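Local atomic coordinates of beta-N-acetylhexosaminidase (Thermotoga neapolitana, PDB entry 5BZA), a protein that probably hydrolyses terminal non-reducing N-acetyl-D-hexosamine residues in N-acetyl-beta-D-hexosaminides, as a family 3 glycoside hydrolase. Residues Phe108-Ser120 with Arg130-Gly143. Numbering follows the deposited sequence.
Sequences FNMVFAPVLDLLS and RSFGSDPEVVASHG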
loop_
_atom_site.group_PDB
_atom_site.type_symbol
_atom_site.label_atom_id
_atom_site.label_comp_id
_atom_site.label_asym_id
_atom_site.label_seq_id
_atom_site.Cartn_x
_atom_site.Cartn_y
_atom_site.Cartn_z
ATOM N N PHE B 108 6.366 -11.161 -0.687
ATOM C CA PHE B 108 7.740 -11.051 -1.236
ATOM C C PHE B 108 8.752 -11.667 -0.233
ATOM O O PHE B 108 8.443 -11.795 0.945
ATOM C CB PHE B 108 8.077 -9.585 -1.556
ATOM C CG PHE B 108 7.312 -9.031 -2.736
ATOM C CD1 PHE B 108 7.801 -9.172 -4.041
ATOM C CD2 PHE B 108 6.046 -8.432 -2.543
ATOM C CE1 PHE B 108 7.079 -8.666 -5.143
ATOM C CE2 PHE B 108 5.297 -7.937 -3.623
ATOM C CZ PHE B 108 5.812 -8.055 -4.928
ATOM N N ASN B 109 9.898 -12.174 -0.683
ATOM C CA ASN B 109 10.934 -12.538 0.294
ATOM C C ASN B 109 12.341 -12.036 -0.077
ATOM O O ASN B 109 13.305 -12.232 0.677
ATOM C CB ASN B 109 10.956 -14.057 0.516
ATOM C CG ASN B 109 10.881 -14.833 -0.770
ATOM O OD1 ASN B 109 11.620 -14.550 -1.716
ATOM N ND2 ASN B 109 9.984 -15.838 -0.822
ATOM N N MET B 110 12.432 -11.278 -1.169
ATOM C CA MET B 110 13.691 -10.655 -1.566
ATOM C C MET B 110 13.334 -9.285 -2.101
ATOM O O MET B 110 12.219 -9.069 -2.548
ATOM C CB MET B 110 14.432 -11.485 -2.627
ATOM C CG MET B 110 15.789 -10.880 -3.069
ATOM S SD MET B 110 16.762 -11.982 -4.139
ATOM C CE MET B 110 17.384 -13.145 -2.917
ATOM N N VAL B 111 14.264 -8.352 -2.008
ATOM C CA VAL B 111 14.146 -7.100 -2.693
ATOM C C VAL B 111 15.482 -6.836 -3.439
ATOM O O VAL B 111 16.578 -7.071 -2.927
ATOM C CB VAL B 111 13.811 -5.963 -1.713
ATOM C CG1 VAL B 111 14.990 -5.730 -0.725
ATOM C CG2 VAL B 111 13.405 -4.693 -2.468
ATOM N N PHE B 112 15.367 -6.331 -4.661
ATOM C CA PHE B 112 16.539 -5.978 -5.444
ATOM C C PHE B 112 16.939 -4.567 -5.005
ATOM O O PHE B 112 16.807 -3.602 -5.770
ATOM C CB PHE B 112 16.247 -6.074 -6.945
ATOM C CG PHE B 112 16.079 -7.490 -7.439
ATOM C CD1 PHE B 112 16.563 -8.550 -6.719
ATOM C CD2 PHE B 112 15.466 -7.751 -8.659
ATOM C CE1 PHE B 112 16.448 -9.868 -7.187
ATOM C CE2 PHE B 112 15.338 -9.073 -9.138
ATOM C CZ PHE B 112 15.830 -10.135 -8.383
ATOM N N ALA B 113 17.430 -4.492 -3.765
ATOM C CA ALA B 113 17.905 -3.273 -3.138
ATOM C C ALA B 113 18.715 -3.708 -1.908
ATOM O O ALA B 113 18.582 -4.856 -1.486
ATOM C CB ALA B 113 16.764 -2.398 -2.741
ATOM N N PRO B 114 19.569 -2.829 -1.351
ATOM C CA PRO B 114 19.903 -1.445 -1.724
ATOM C C PRO B 114 20.923 -1.294 -2.876
ATOM O O PRO B 114 21.706 -2.192 -3.176
ATOM C CB PRO B 114 20.506 -0.874 -0.427
ATOM C CG PRO B 114 21.194 -2.030 0.163
ATOM C CD PRO B 114 20.345 -3.257 -0.168
ATOM N N VAL B 115 20.845 -0.138 -3.524
ATOM C CA VAL B 115 21.845 0.365 -4.449
ATOM C C VAL B 115 23.041 0.833 -3.659
ATOM O O VAL B 115 22.904 1.723 -2.783
ATOM C CB VAL B 115 21.296 1.543 -5.269
ATOM C CG1 VAL B 115 22.467 2.354 -5.971
ATOM C CG2 VAL B 115 20.261 1.036 -6.239
ATOM N N LEU B 116 24.208 0.241 -3.963
ATOM C CA LEU B 116 25.424 0.644 -3.281
ATOM C C LEU B 116 26.393 1.414 -4.202
ATOM O O LEU B 116 27.497 1.786 -3.798
ATOM C CB LEU B 116 26.097 -0.586 -2.664
ATOM C CG LEU B 116 25.302 -1.405 -1.634
ATOM C CD1 LEU B 116 26.195 -2.499 -1.057
ATOM C CD2 LEU B 116 24.742 -0.514 -0.552
ATOM N N ASP B 117 25.931 1.687 -5.416
ATOM C CA ASP B 117 26.665 2.453 -6.398
ATOM C C ASP B 117 26.907 3.848 -5.840
ATOM O O ASP B 117 26.073 4.399 -5.092
ATOM C CB ASP B 117 25.891 2.534 -7.695
ATOM C CG ASP B 117 25.551 1.177 -8.266
ATOM O OD1 ASP B 117 26.412 0.260 -8.286
ATOM O OD2 ASP B 117 24.397 1.028 -8.734
ATOM N N LEU B 118 28.089 4.376 -6.115
ATOM C CA LEU B 118 28.493 5.685 -5.633
ATOM C C LEU B 118 27.902 6.759 -6.488
ATOM O O LEU B 118 27.726 6.564 -7.679
ATOM C CB LEU B 118 30.028 5.825 -5.636
ATOM C CG LEU B 118 30.794 4.766 -4.859
ATOM C CD1 LEU B 118 32.323 5.029 -4.860
ATOM C CD2 LEU B 118 30.273 4.714 -3.446
ATOM N N LEU B 119 27.623 7.910 -5.898
ATOM C CA LEU B 119 27.246 9.049 -6.701
ATOM C C LEU B 119 28.558 9.572 -7.327
ATOM O O LEU B 119 29.593 9.641 -6.653
ATOM C CB LEU B 119 26.552 10.114 -5.852
ATOM C CG LEU B 119 26.102 11.347 -6.645
ATOM C CD1 LEU B 119 25.116 10.938 -7.747
ATOM C CD2 LEU B 119 25.510 12.408 -5.739
ATOM N N SER B 120 28.544 9.878 -8.619
ATOM C CA SER B 120 29.708 10.510 -9.232
ATOM C C SER B 120 29.301 11.769 -9.972
ATOM O O SER B 120 28.436 11.681 -10.844
ATOM C CB SER B 120 30.417 9.557 -10.180
ATOM O OG SER B 120 31.713 10.073 -10.449
ATOM N N ARG B 130 19.282 7.642 -7.003
ATOM C CA ARG B 130 19.275 6.275 -6.484
ATOM C C ARG B 130 20.485 5.875 -5.579
ATOM O O ARG B 130 20.542 4.740 -5.051
ATOM C CB ARG B 130 19.142 5.293 -7.654
ATOM C CG ARG B 130 17.840 5.463 -8.472
ATOM C CD ARG B 130 17.874 4.568 -9.728
ATOM N NE ARG B 130 18.021 3.140 -9.411
ATOM C CZ ARG B 130 18.566 2.234 -10.224
ATOM N NH1 ARG B 130 19.083 2.615 -11.383
ATOM N NH2 ARG B 130 18.657 0.947 -9.869
ATOM N N SER B 131 21.449 6.774 -5.413
ATOM C CA SER B 131 22.618 6.515 -4.588
ATOM C C SER B 131 22.604 7.284 -3.248
ATOM O O SER B 131 22.218 8.449 -3.158
ATOM C CB SER B 131 23.932 6.842 -5.381
ATOM O OG SER B 131 25.067 6.946 -4.514
ATOM N N PHE B 132 23.115 6.643 -2.218
ATOM C CA PHE B 132 23.266 7.282 -0.930
ATOM C C PHE B 132 24.236 8.458 -0.975
ATOM O O PHE B 132 24.166 9.322 -0.098
ATOM C CB PHE B 132 23.770 6.249 0.104
ATOM C CG PHE B 132 22.745 5.204 0.487
ATOM C CD1 PHE B 132 21.582 5.568 1.181
ATOM C CD2 PHE B 132 22.929 3.863 0.126
ATOM C CE1 PHE B 132 20.622 4.611 1.562
ATOM C CE2 PHE B 132 21.966 2.899 0.480
ATOM C CZ PHE B 132 20.801 3.292 1.214
ATOM N N GLY B 133 25.179 8.470 -1.942
ATOM C CA GLY B 133 26.115 9.593 -2.083
ATOM C C GLY B 133 27.477 9.289 -2.701
ATOM O O GLY B 133 27.709 8.166 -3.132
ATOM N N SER B 134 28.374 10.281 -2.760
ATOM C CA SER B 134 29.735 10.068 -3.328
ATOM C C SER B 134 30.692 9.413 -2.337
ATOM O O SER B 134 31.569 8.642 -2.720
ATOM C CB SER B 134 30.346 11.371 -3.855
ATOM O OG SER B 134 30.410 12.356 -2.845
ATOM N N ASP B 135 30.574 9.799 -1.079
ATOM C CA ASP B 135 31.472 9.343 -0.035
ATOM C C ASP B 135 31.263 7.849 0.265
ATOM O O ASP B 135 30.201 7.450 0.760
ATOM C CB ASP B 135 31.277 10.227 1.195
ATOM C CG ASP B 135 32.177 9.844 2.371
ATOM O OD1 ASP B 135 32.693 8.716 2.456
ATOM O OD2 ASP B 135 32.334 10.666 3.286
ATOM N N PRO B 136 32.290 7.014 -0.041
ATOM C CA PRO B 136 32.144 5.556 0.164
ATOM C C PRO B 136 31.763 5.174 1.600
ATOM O O PRO B 136 31.083 4.165 1.806
ATOM C CB PRO B 136 33.540 4.997 -0.190
ATOM C CG PRO B 136 34.139 6.038 -1.133
ATOM C CD PRO B 136 33.615 7.365 -0.620
ATOM N N GLU B 137 32.209 5.940 2.587
ATOM C CA GLU B 137 31.894 5.567 3.948
ATOM C C GLU B 137 30.399 5.813 4.270
ATOM O O GLU B 137 29.759 5.033 5.000
ATOM C CB GLU B 137 32.802 6.282 4.930
ATOM C CG GLU B 137 33.710 5.290 5.590
ATOM C CD GLU B 137 32.949 4.330 6.523
ATOM O OE1 GLU B 137 31.799 4.617 6.948
ATOM O OE2 GLU B 137 33.504 3.247 6.801
ATOM N N VAL B 138 29.868 6.908 3.732
ATOM C CA VAL B 138 28.463 7.245 3.904
ATOM C C VAL B 138 27.600 6.177 3.249
ATOM O O VAL B 138 26.589 5.702 3.832
ATOM C CB VAL B 138 28.151 8.652 3.298
ATOM C CG1 VAL B 138 26.621 8.960 3.314
ATOM C CG2 VAL B 138 28.898 9.722 4.088
ATOM N N VAL B 139 27.987 5.803 2.031
ATOM C CA VAL B 139 27.293 4.744 1.289
ATOM C C VAL B 139 27.393 3.424 2.052
ATOM O O VAL B 139 26.424 2.651 2.137
ATOM C CB VAL B 139 27.868 4.589 -0.155
ATOM C CG1 VAL B 139 27.296 3.368 -0.920
ATOM C CG2 VAL B 139 27.651 5.842 -0.940
ATOM N N ALA B 140 28.556 3.158 2.627
ATOM C CA ALA B 140 28.735 1.914 3.365
ATOM C C ALA B 140 27.830 1.830 4.603
ATOM O O ALA B 140 27.259 0.773 4.849
ATOM C CB ALA B 140 30.216 1.718 3.761
ATOM N N SER B 141 27.740 2.900 5.401
ATOM C CA SER B 141 26.959 2.807 6.640
ATOM C C SER B 141 25.450 2.762 6.312
ATOM O O SER B 141 24.698 1.966 6.891
ATOM C CB SER B 141 27.286 3.950 7.629
ATOM O OG SER B 141 26.887 5.240 7.196
ATOM N N HIS B 142 25.026 3.557 5.339
ATOM C CA HIS B 142 23.620 3.559 4.945
ATOM C C HIS B 142 23.221 2.239 4.269
ATOM O O HIS B 142 22.100 1.757 4.443
ATOM C CB HIS B 142 23.324 4.736 4.035
ATOM C CG HIS B 142 23.318 6.046 4.750
ATOM N ND1 HIS B 142 24.480 6.689 5.144
ATOM C CD2 HIS B 142 22.297 6.819 5.186
ATOM C CE1 HIS B 142 24.167 7.825 5.740
ATOM N NE2 HIS B 142 22.846 7.922 5.792
ATOM N N GLY B 143 24.132 1.670 3.500
ATOM C CA GLY B 143 23.912 0.374 2.872
ATOM C C GLY B 143 23.817 -0.764 3.870
ATOM O O GLY B 143 22.987 -1.699 3.701
HETATM O O HOH W 1 24.294 3.922 -2.965
#
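S131 and D117 join the loop that follows barrel strand 110-111 to the turn leading into helix 136-153. With OG swung opposite its own backbone N (chi1 164°), S131 donates to D117 O at 2.8 Å, tilted 21° from the carbonyl plane. S131 OG in turn accepts from G133 N at 3.0 Å, closing an ST turn. G133 presents its carbonyl to the loop: L119 N meets G133 O at 2.8 Å in a nearly straight bond (178° at the hydrogen), although the donor stands well above the carbonyl plane. Beside this polar knot a water donates to V115 O and D117 O and accepts from F132 N.

V115 and R130 cross at about a right angle. V115 CG1 comes to 3.2 Å from R130 O, and CG2 to 4.0 Å from R130 NH2, which is salt-bridged to E65.

Apolar side chains fill in on the helix side. L118 and V139 also cross at about a right angle, CD2 of L118 lying 3.8 Å from V139 CG2, while P136 CG approaches L118 CD1. V139 CG1 rests 3.3 Å from L116 O. Farther along, L116 CD2 fits against G143 CA at 3.6 Å, where a beta carbon would collide with it. The F132 ring receives P114 CB at its edge; H142 CB, from the same segment, sits over one face, toward the rim.

Replacing S131 by alanine removes the hydroxyl, which would probably leave G133 N without its acceptor and D117 O with the water alone of these two donors. D117 OD2 is hydrogen-bonded to H161 ND1 and OD1 to the backbone N of H165; all three residues are zinc ligands in this protein, though the zinc of D117 and H165 is absent from this chain. The grip of S131 and water on D117 O probably helps fix this metal-site aspartate.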